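Local coordinates for flagellar brake protein YcgR (Klebsiella pneumoniae, PDB 5KEC), which binds the second messenger c-di-GMP and, as the transcriptional activator MrkH, probably switches on type 3 fimbriae genes in biofilm formation, at residues A18-E23 and F67-D72; T41-T44 and E50-I53; E133-D138 and A163-A168. One frame throughout, in Å; residues are numbered along the deposited sequence.

Contact 1 of 3, residues A18-E23 and F67-D72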
loop_
_atom_site.group_PDB
_atom_site.type_symbol
_atom_site.label_atom_id
_atom_site.label_comp_id
_atom_site.label_asym_id
_atom_site.label_seq_id
_atom_site.Cartn_x
_atom_site.Cartn_y
_atom_site.Cartn_z
ATOM N N ALA B 18 17.404 7.150 -17.628
ATOM C CA ALA B 18 18.372 6.169 -18.110
ATOM C C ALA B 18 18.105 4.768 -17.559
ATOM O O ALA B 18 18.246 3.777 -18.278
ATOM C CB ALA B 18 19.789 6.607 -17.765
ATOM N N ILE B 19 17.728 4.689 -16.281
ATOM C CA ILE B 19 17.455 3.400 -15.650
ATOM C C ILE B 19 16.195 2.756 -16.219
ATOM O O ILE B 19 16.169 1.548 -16.487
ATOM C CB ILE B 19 17.334 3.520 -14.116
ATOM C CG1 ILE B 19 18.722 3.663 -13.483
ATOM C CG2 ILE B 19 16.619 2.304 -13.536
ATOM C CD1 ILE B 19 18.689 4.155 -12.036
ATOM N N PHE B 20 15.156 3.558 -16.420
ATOM C CA PHE B 20 13.922 3.020 -16.986
ATOM C C PHE B 20 14.137 2.483 -18.401
ATOM O O PHE B 20 13.674 1.388 -18.734
ATOM C CB PHE B 20 12.787 4.051 -16.937
ATOM C CG PHE B 20 11.970 3.976 -15.680
ATOM C CD1 PHE B 20 12.496 4.393 -14.469
ATOM C CD2 PHE B 20 10.674 3.478 -15.707
ATOM C CE1 PHE B 20 11.750 4.311 -13.307
ATOM C CE2 PHE B 20 9.922 3.390 -14.548
ATOM C CZ PHE B 20 10.459 3.810 -13.346
ATOM N N ARG B 21 14.855 3.246 -19.221
ATOM C CA ARG B 21 15.149 2.833 -20.588
ATOM C C ARG B 21 15.905 1.511 -20.641
ATOM O O ARG B 21 15.658 0.684 -21.518
ATOM C CB ARG B 21 15.937 3.912 -21.325
ATOM C CG ARG B 21 15.136 5.167 -21.631
ATOM C CD ARG B 21 15.905 6.075 -22.573
ATOM N NE ARG B 21 15.162 7.284 -22.913
ATOM C CZ ARG B 21 14.227 7.344 -23.857
ATOM N NH1 ARG B 21 13.911 6.255 -24.548
ATOM N NH2 ARG B 21 13.602 8.490 -24.106
ATOM N N GLU B 22 16.820 1.317 -19.697
ATOM C CA GLU B 22 17.622 0.104 -19.654
ATOM C C GLU B 22 16.786 -1.094 -19.227
ATOM O O GLU B 22 16.830 -2.149 -19.864
ATOM C CB GLU B 22 18.814 0.283 -18.712
ATOM C CG GLU B 22 19.681 -0.955 -18.577
ATOM C CD GLU B 22 20.994 -0.672 -17.870
ATOM O OE1 GLU B 22 20.982 -0.430 -16.643
ATOM O OE2 GLU B 22 22.040 -0.685 -18.549
ATOM N N GLU B 23 16.021 -0.933 -18.153
ATOM C CA GLU B 23 15.189 -2.023 -17.663
ATOM C C GLU B 23 14.135 -2.406 -18.708
ATOM O O GLU B 23 13.810 -3.580 -18.880
ATOM C CB GLU B 23 14.541 -1.651 -16.327
ATOM C CG GLU B 23 15.539 -1.288 -15.237
ATOM C CD GLU B 23 16.574 -2.380 -14.980
ATOM O OE1 GLU B 23 16.237 -3.580 -15.055
ATOM O OE2 GLU B 23 17.738 -2.039 -14.699
ATOM N N PHE B 67 5.430 0.500 -7.018
ATOM C CA PHE B 67 6.058 -0.357 -8.014
ATOM C C PHE B 67 7.336 -0.986 -7.486
ATOM O O PHE B 67 7.981 -0.455 -6.574
ATOM C CB PHE B 67 6.412 0.433 -9.270
ATOM C CG PHE B 67 5.226 0.951 -10.021
ATOM C CD1 PHE B 67 4.756 0.286 -11.140
ATOM C CD2 PHE B 67 4.589 2.115 -9.619
ATOM C CE1 PHE B 67 3.663 0.771 -11.840
ATOM C CE2 PHE B 67 3.505 2.593 -10.313
ATOM C CZ PHE B 67 3.041 1.917 -11.422
ATOM N N LEU B 68 7.701 -2.110 -8.096
ATOM C CA LEU B 68 8.974 -2.755 -7.854
ATOM C C LEU B 68 9.530 -3.227 -9.195
ATOM O O LEU B 68 8.923 -4.055 -9.873
ATOM C CB LEU B 68 8.779 -3.936 -6.908
ATOM C CG LEU B 68 9.889 -4.287 -5.923
ATOM C CD1 LEU B 68 10.292 -3.068 -5.112
ATOM C CD2 LEU B 68 9.420 -5.405 -5.007
ATOM N N LEU B 69 10.671 -2.679 -9.592
ATOM C CA LEU B 69 11.387 -3.187 -10.751
ATOM C C LEU B 69 12.388 -4.215 -10.275
ATOM O O LEU B 69 13.295 -3.892 -9.506
ATOM C CB LEU B 69 12.110 -2.062 -11.487
ATOM C CG LEU B 69 11.293 -1.302 -12.527
ATOM C CD1 LEU B 69 12.044 -0.051 -12.954
ATOM C CD2 LEU B 69 10.987 -2.199 -13.729
ATOM N N HIS B 70 12.214 -5.457 -10.719
ATOM C CA HIS B 70 13.076 -6.541 -10.273
ATOM C C HIS B 70 14.334 -6.605 -11.133
ATOM O O HIS B 70 14.511 -7.530 -11.925
ATOM C CB HIS B 70 12.321 -7.875 -10.292
ATOM C CG HIS B 70 11.134 -7.907 -9.380
ATOM N ND1 HIS B 70 11.200 -8.389 -8.088
ATOM C CD2 HIS B 70 9.851 -7.515 -9.566
ATOM C CE1 HIS B 70 10.011 -8.293 -7.522
ATOM N NE2 HIS B 70 9.173 -7.766 -8.397
ATOM N N SER B 71 15.203 -5.610 -10.966
ATOM C CA SER B 71 16.425 -5.511 -11.756
ATOM C C SER B 71 17.509 -6.454 -11.249
ATOM O O SER B 71 17.413 -6.992 -10.144
ATOM C CB SER B 71 16.948 -4.076 -11.748
ATOM O OG SER B 71 18.184 -3.984 -12.434
ATOM N N ASP B 72 18.536 -6.646 -12.072
ATOM C CA ASP B 72 19.679 -7.478 -11.717
ATOM C C ASP B 72 20.482 -6.822 -10.604
ATOM O O ASP B 72 21.176 -7.496 -9.842
ATOM C CB ASP B 72 20.584 -7.684 -12.933
ATOM C CG ASP B 72 19.900 -8.444 -14.048
ATOM O OD1 ASP B 72 19.111 -9.363 -13.746
ATOM O OD2 ASP B 72 20.153 -8.123 -15.229
#

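Contact 2 of 3, residues T41-T44 and E50-I53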
loop_
_atom_site.group_PDB
_atom_site.type_symbol
_atom_site.label_atom_id
_atom_site.label_comp_id
_atom_site.label_asym_id
_atom_site.label_seq_id
_atom_site.Cartn_x
_atom_site.Cartn_y
_atom_site.Cartn_z
ATOM N N THR B 41 4.443 -7.615 -14.919
ATOM C CA THR B 41 4.423 -7.389 -16.348
ATOM C C THR B 41 5.760 -6.782 -16.762
ATOM O O THR B 41 6.750 -6.913 -16.041
ATOM C CB THR B 41 3.238 -6.479 -16.745
ATOM O OG1 THR B 41 3.156 -6.377 -18.172
ATOM C CG2 THR B 41 3.392 -5.088 -16.128
ATOM N N GLN B 42 5.804 -6.150 -17.928
ATOM C CA GLN B 42 7.003 -5.449 -18.377
ATOM C C GLN B 42 6.648 -4.012 -18.727
ATOM O O GLN B 42 5.496 -3.708 -19.043
ATOM C CB GLN B 42 7.629 -6.124 -19.602
ATOM C CG GLN B 42 8.756 -7.106 -19.303
ATOM C CD GLN B 42 8.256 -8.429 -18.749
ATOM O OE1 GLN B 42 7.060 -8.720 -18.782
ATOM N NE2 GLN B 42 9.173 -9.234 -18.230
ATOM N N LEU B 43 7.639 -3.128 -18.654
ATOM C CA LEU B 43 7.492 -1.770 -19.162
ATOM C C LEU B 43 7.200 -1.844 -20.652
ATOM O O LEU B 43 7.855 -2.593 -21.373
ATOM C CB LEU B 43 8.794 -1.001 -18.957
ATOM C CG LEU B 43 9.195 -0.698 -17.517
ATOM C CD1 LEU B 43 10.692 -0.400 -17.463
ATOM C CD2 LEU B 43 8.377 0.461 -16.975
ATOM N N THR B 44 6.240 -1.061 -21.132
ATOM C CA THR B 44 5.927 -1.101 -22.558
ATOM C C THR B 44 6.430 0.133 -23.312
ATOM O O THR B 44 6.458 0.156 -24.546
ATOM C CB THR B 44 4.415 -1.318 -22.807
ATOM O OG1 THR B 44 3.662 -0.310 -22.131
ATOM C CG2 THR B 44 3.978 -2.656 -22.270
ATOM N N GLU B 50 7.207 10.012 -18.825
ATOM C CA GLU B 50 6.279 8.954 -18.437
ATOM C C GLU B 50 6.783 7.559 -18.798
ATOM O O GLU B 50 7.645 7.401 -19.656
ATOM C CB GLU B 50 4.917 9.185 -19.101
ATOM C CG GLU B 50 4.187 10.426 -18.621
ATOM C CD GLU B 50 2.989 10.777 -19.486
ATOM O OE1 GLU B 50 2.976 10.387 -20.676
ATOM O OE2 GLU B 50 2.066 11.445 -18.971
ATOM N N PHE B 51 6.254 6.551 -18.115
ATOM C CA PHE B 51 6.487 5.168 -18.510
ATOM C C PHE B 51 5.149 4.472 -18.636
ATOM O O PHE B 51 4.195 4.830 -17.952
ATOM C CB PHE B 51 7.382 4.434 -17.508
ATOM C CG PHE B 51 6.723 4.158 -16.186
ATOM C CD1 PHE B 51 6.013 2.983 -15.983
ATOM C CD2 PHE B 51 6.823 5.069 -15.141
ATOM C CE1 PHE B 51 5.409 2.719 -14.759
ATOM C CE2 PHE B 51 6.222 4.818 -13.913
ATOM C CZ PHE B 51 5.508 3.642 -13.724
ATOM N N HIS B 52 5.076 3.477 -19.513
ATOM C CA HIS B 52 3.818 2.785 -19.757
ATOM C C HIS B 52 3.862 1.343 -19.314
ATOM O O HIS B 52 4.907 0.704 -19.349
ATOM C CB HIS B 52 3.473 2.809 -21.243
ATOM C CG HIS B 52 3.208 4.176 -21.774
ATOM N ND1 HIS B 52 2.640 4.394 -23.011
ATOM C CD2 HIS B 52 3.429 5.398 -21.238
ATOM C CE1 HIS B 52 2.528 5.695 -23.215
ATOM N NE2 HIS B 52 3.000 6.327 -22.155
ATOM N N ILE B 53 2.706 0.837 -18.904
ATOM C CA ILE B 53 2.505 -0.592 -18.753
ATOM C C ILE B 53 1.137 -0.916 -19.337
ATOM O O ILE B 53 0.309 -0.023 -19.520
ATOM C CB ILE B 53 2.587 -1.030 -17.283
ATOM C CG1 ILE B 53 1.555 -0.285 -16.441
ATOM C CG2 ILE B 53 4.002 -0.815 -16.730
ATOM C CD1 ILE B 53 0.275 -1.059 -16.235
HETATM O O HOH W 1 2.638 1.255 -24.026
#

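Contact 3 of 3, residues E133-D138 and A163-A168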
loop_
_atom_site.group_PDB
_atom_site.type_symbol
_atom_site.label_atom_id
_atom_site.label_comp_id
_atom_site.label_asym_id
_atom_site.label_seq_id
_atom_site.Cartn_x
_atom_site.Cartn_y
_atom_site.Cartn_z
ATOM N N GLU B 133 -23.948 6.896 14.676
ATOM C CA GLU B 133 -23.848 5.632 15.400
ATOM C C GLU B 133 -22.399 5.325 15.774
ATOM O O GLU B 133 -21.501 5.460 14.949
ATOM C CB GLU B 133 -24.430 4.490 14.571
ATOM C CG GLU B 133 -24.318 3.134 15.235
ATOM C CD GLU B 133 -25.153 2.084 14.536
ATOM O OE1 GLU B 133 -26.385 2.267 14.446
ATOM O OE2 GLU B 133 -24.578 1.079 14.067
ATOM N N ASN B 134 -22.183 4.933 17.026
ATOM C CA ASN B 134 -20.854 4.561 17.508
ATOM C C ASN B 134 -20.385 3.240 16.899
ATOM O O ASN B 134 -21.165 2.296 16.769
ATOM C CB ASN B 134 -20.860 4.433 19.037
ATOM C CG ASN B 134 -20.977 5.776 19.742
ATOM O OD1 ASN B 134 -20.364 6.759 19.330
ATOM N ND2 ASN B 134 -21.764 5.819 20.815
ATOM N N TYR B 135 -19.115 3.180 16.510
ATOM C CA TYR B 135 -18.509 1.901 16.158
ATOM C C TYR B 135 -17.229 1.668 16.934
ATOM O O TYR B 135 -16.571 2.607 17.381
ATOM C CB TYR B 135 -18.235 1.782 14.658
ATOM C CG TYR B 135 -17.245 2.784 14.115
ATOM C CD1 TYR B 135 -15.884 2.690 14.411
ATOM C CD2 TYR B 135 -17.667 3.815 13.293
ATOM C CE1 TYR B 135 -14.984 3.610 13.909
ATOM C CE2 TYR B 135 -16.777 4.732 12.782
ATOM C CZ TYR B 135 -15.440 4.630 13.088
ATOM O OH TYR B 135 -14.564 5.559 12.575
ATOM N N LEU B 136 -16.880 0.400 17.071
ATOM C CA LEU B 136 -15.653 0.007 17.739
ATOM C C LEU B 136 -15.073 -1.170 16.980
ATOM O O LEU B 136 -15.806 -2.086 16.609
ATOM C CB LEU B 136 -15.940 -0.392 19.188
ATOM C CG LEU B 136 -14.733 -0.924 19.955
ATOM C CD1 LEU B 136 -13.626 0.107 19.967
ATOM C CD2 LEU B 136 -15.134 -1.311 21.373
ATOM N N PHE B 137 -13.768 -1.140 16.731
ATOM C CA PHE B 137 -13.105 -2.250 16.059
ATOM C C PHE B 137 -11.854 -2.673 16.813
ATOM O O PHE B 137 -11.154 -1.834 17.377
ATOM C CB PHE B 137 -12.699 -1.858 14.638
ATOM C CG PHE B 137 -13.857 -1.562 13.717
ATOM C CD1 PHE B 137 -14.576 -2.589 13.134
ATOM C CD2 PHE B 137 -14.188 -0.253 13.397
ATOM C CE1 PHE B 137 -15.627 -2.317 12.276
ATOM C CE2 PHE B 137 -15.232 0.024 12.535
ATOM C CZ PHE B 137 -15.954 -1.009 11.977
ATOM N N ASP B 138 -11.575 -3.976 16.824
ATOM C CA ASP B 138 -10.263 -4.458 17.221
ATOM C C ASP B 138 -9.303 -4.207 16.074
ATOM O O ASP B 138 -9.600 -4.537 14.924
ATOM C CB ASP B 138 -10.296 -5.958 17.523
ATOM C CG ASP B 138 -10.858 -6.269 18.895
ATOM O OD1 ASP B 138 -11.669 -5.467 19.411
ATOM O OD2 ASP B 138 -10.488 -7.320 19.458
ATOM N N ALA B 163 -15.403 3.172 0.846
ATOM C CA ALA B 163 -16.122 3.981 1.816
ATOM C C ALA B 163 -15.092 4.637 2.727
ATOM O O ALA B 163 -14.003 4.099 2.950
ATOM C CB ALA B 163 -17.095 3.138 2.623
ATOM N N LEU B 164 -15.438 5.805 3.240
ATOM C CA LEU B 164 -14.531 6.557 4.078
ATOM C C LEU B 164 -15.025 6.571 5.516
ATOM O O LEU B 164 -16.191 6.864 5.781
ATOM C CB LEU B 164 -14.422 7.986 3.553
ATOM C CG LEU B 164 -13.211 8.801 3.997
ATOM C CD1 LEU B 164 -11.945 8.221 3.391
ATOM C CD2 LEU B 164 -13.381 10.252 3.591
ATOM N N LEU B 165 -14.132 6.246 6.440
ATOM C CA LEU B 165 -14.400 6.419 7.860
ATOM C C LEU B 165 -13.632 7.646 8.323
ATOM O O LEU B 165 -12.425 7.580 8.569
ATOM C CB LEU B 165 -13.949 5.193 8.653
ATOM C CG LEU B 165 -14.606 3.857 8.315
ATOM C CD1 LEU B 165 -13.992 2.726 9.141
ATOM C CD2 LEU B 165 -16.108 3.935 8.522
ATOM N N LYS B 166 -14.324 8.773 8.424
ATOM C CA LYS B 166 -13.663 10.017 8.786
ATOM C C LYS B 166 -13.587 10.200 10.291
ATOM O O LYS B 166 -14.503 9.827 11.020
ATOM C CB LYS B 166 -14.373 11.209 8.141
ATOM C CG LYS B 166 -15.864 11.287 8.434
ATOM C CD LYS B 166 -16.519 12.377 7.592
ATOM C CE LYS B 166 -16.179 12.199 6.115
ATOM N NZ LYS B 166 -16.850 13.201 5.237
ATOM N N ASN B 167 -12.494 10.795 10.757
ATOM C CA ASN B 167 -12.355 11.096 12.172
ATOM C C ASN B 167 -12.370 9.828 13.009
ATOM O O ASN B 167 -12.874 9.831 14.128
ATOM C CB ASN B 167 -13.486 12.017 12.651
ATOM C CG ASN B 167 -13.632 13.267 11.800
ATOM O OD1 ASN B 167 -12.663 13.979 11.550
ATOM N ND2 ASN B 167 -14.853 13.535 11.348
ATOM N N ALA B 168 -11.839 8.741 12.462
ATOM C CA ALA B 168 -11.694 7.504 13.222
ATOM C C ALA B 168 -10.512 7.670 14.161
ATOM O O ALA B 168 -9.538 8.334 13.818
ATOM C CB ALA B 168 -11.457 6.334 12.288
HETATM O O HOH W 2 -15.820 7.692 11.375
#

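Contact 1 of 3, residues A18-E23 and F67-D72
Glu23 and Ser71 meet through their side-chain ends where helix 13-25 passes strand 64-71 near Ser71. The glutamate chain leaves the helix beside its backbone N (chi1 -58°), and the bend at chi2 turns the carboxylate to the serine. OG of Ser71 lies anti to its backbone N (chi1 176°) and stands 3.0 Å from OE2 of Glu23. OG of Ser71 also has a hydrogen bond with the hydroxyl of Ser73. The other carboxylate oxygen, OE1 of Glu23, is bonded to the hydroxyl of Thr28, so the buried acid is held from two places. Here the helix packs across the antiparallel sheet of the YcgR-like domain, with segment axes 10.6 Å apart and crossing at 62°. Leu69, two residues before Ser71, also points toward the helix. Its CD1 branch lies over one face of the Phe20 ring, off-centre toward the rim, and comes within 4.2 Å of CZ of Phe20; the same methyl sits 4.4 Å from CG of Glu23, against the aliphatic part of the acid. Phe78 meets the Phe20 ring edge-to-face. Between Leu69 and Ser71, CB of His70 points away from the helix, and its side chain touches Arg110; both residues bind c-di-GMP in the ligand-bound protein.

Contact 2 of 3, residues T41-T44 and E50-I53
Thr41 begins the contact with its methyl, CG2, which comes 4.3 Å from CB of Ile53. Its backbone is bonded to Ile30 on the neighbouring strand 29-34, so the chain is tied to the sheet on that side as well. CB of Gln42 points away from the other strand, and its NE2 is hydrogen-bonded to O of Arg27; toward Ile53 it offers its carbonyl, with O of Gln42 4.0 Å from the CG2 methyl of Ile53. Leu43 supplies the apolar side-chain contact with Phe51. Its CD2 branch approaches the Phe51 ring obliquely, 3.6 Å from CD1 of Phe51, and the two side chains cross at about a right angle. The pairing belongs to the beta hairpin of strands 37-46 and 50-55, antiparallel neighbours in the sheet of the YcgR-like domain, and helix 13-25 covers Leu43 through Phe20 and Leu24. The CA of Leu43 also makes a CH...O contact with O of His52. Thr44 closes the series with a nearly straight backbone bond (176°), its N 2.8 Å from O of His52. The hydroxyl of Thr44 occupies the position between N and carbonyl carbon (chi1 56°), which sets OG1 3.2 Å from CB of His52. One water links the two side chains: it lies 2.7 Å from OG1 of Thr44 and in the plane of the His52 imidazole, at its ND1 edge.

Contact 3 of 3, residues E133-D138 and A163-A168
Tyr135 reaches across to strand 164-171 with the hydroxyl end of its ring, ending against Ala168 and Leu165. The CB methyl of Ala168 sits at the ring edge, near its plane, 3.2 Å from OH of Tyr135. Leu165, on the same strand as Ala168, points toward the tyrosine: its CB is 4.0 Å from the same OH of Tyr135, while its CD2 meets the ring obliquely, 4.4 Å from CE2 of Tyr135. With CG placed between backbone N and carbonyl carbon (chi1 63°), the tyrosine ring extends inward from strand 134-142. Both strands belong to one curled antiparallel sheet, and strand 124-128 lies between them in its hydrogen-bonding order, so the contact crosses the buried interior of the curled sheet, consistent with the beta-barrel of a PilZ domain. His129 meets the Tyr135 ring with its plane turned by about 45°, and Leu182 packs against both Leu165 and Ala168. The chain turns a corner at Asn167, between Leu165 and Ala168. A water in the plane of the tyrosine ring stands 2.8 Å from OH of Tyr135, giving the buried hydroxyl a polar partner.

In the fold
Contacts 1 and 2 belong to one packed region: their centres are 10 Å apart, and segments 41-44 and 50-53 lie in the chain between 18-23 and 67-72. Aromatic rings join them, with CE2 of Phe20 3.6 Å from CD2 of Phe51 and CZ of Phe67 3.8 Å from CZ of Phe51. Contact 3 occupies the second sheet, on the other side of the chain's centre, its centre 40 Å from contact 1 and 38 Å from contact 2. The c-di-GMP sites, empty here, draw on both regions: His70 lies in contact 1, whereas the side chain of Leu165 in contact 3 is about 5 Å from that of Cys207, another ligand-binding residue.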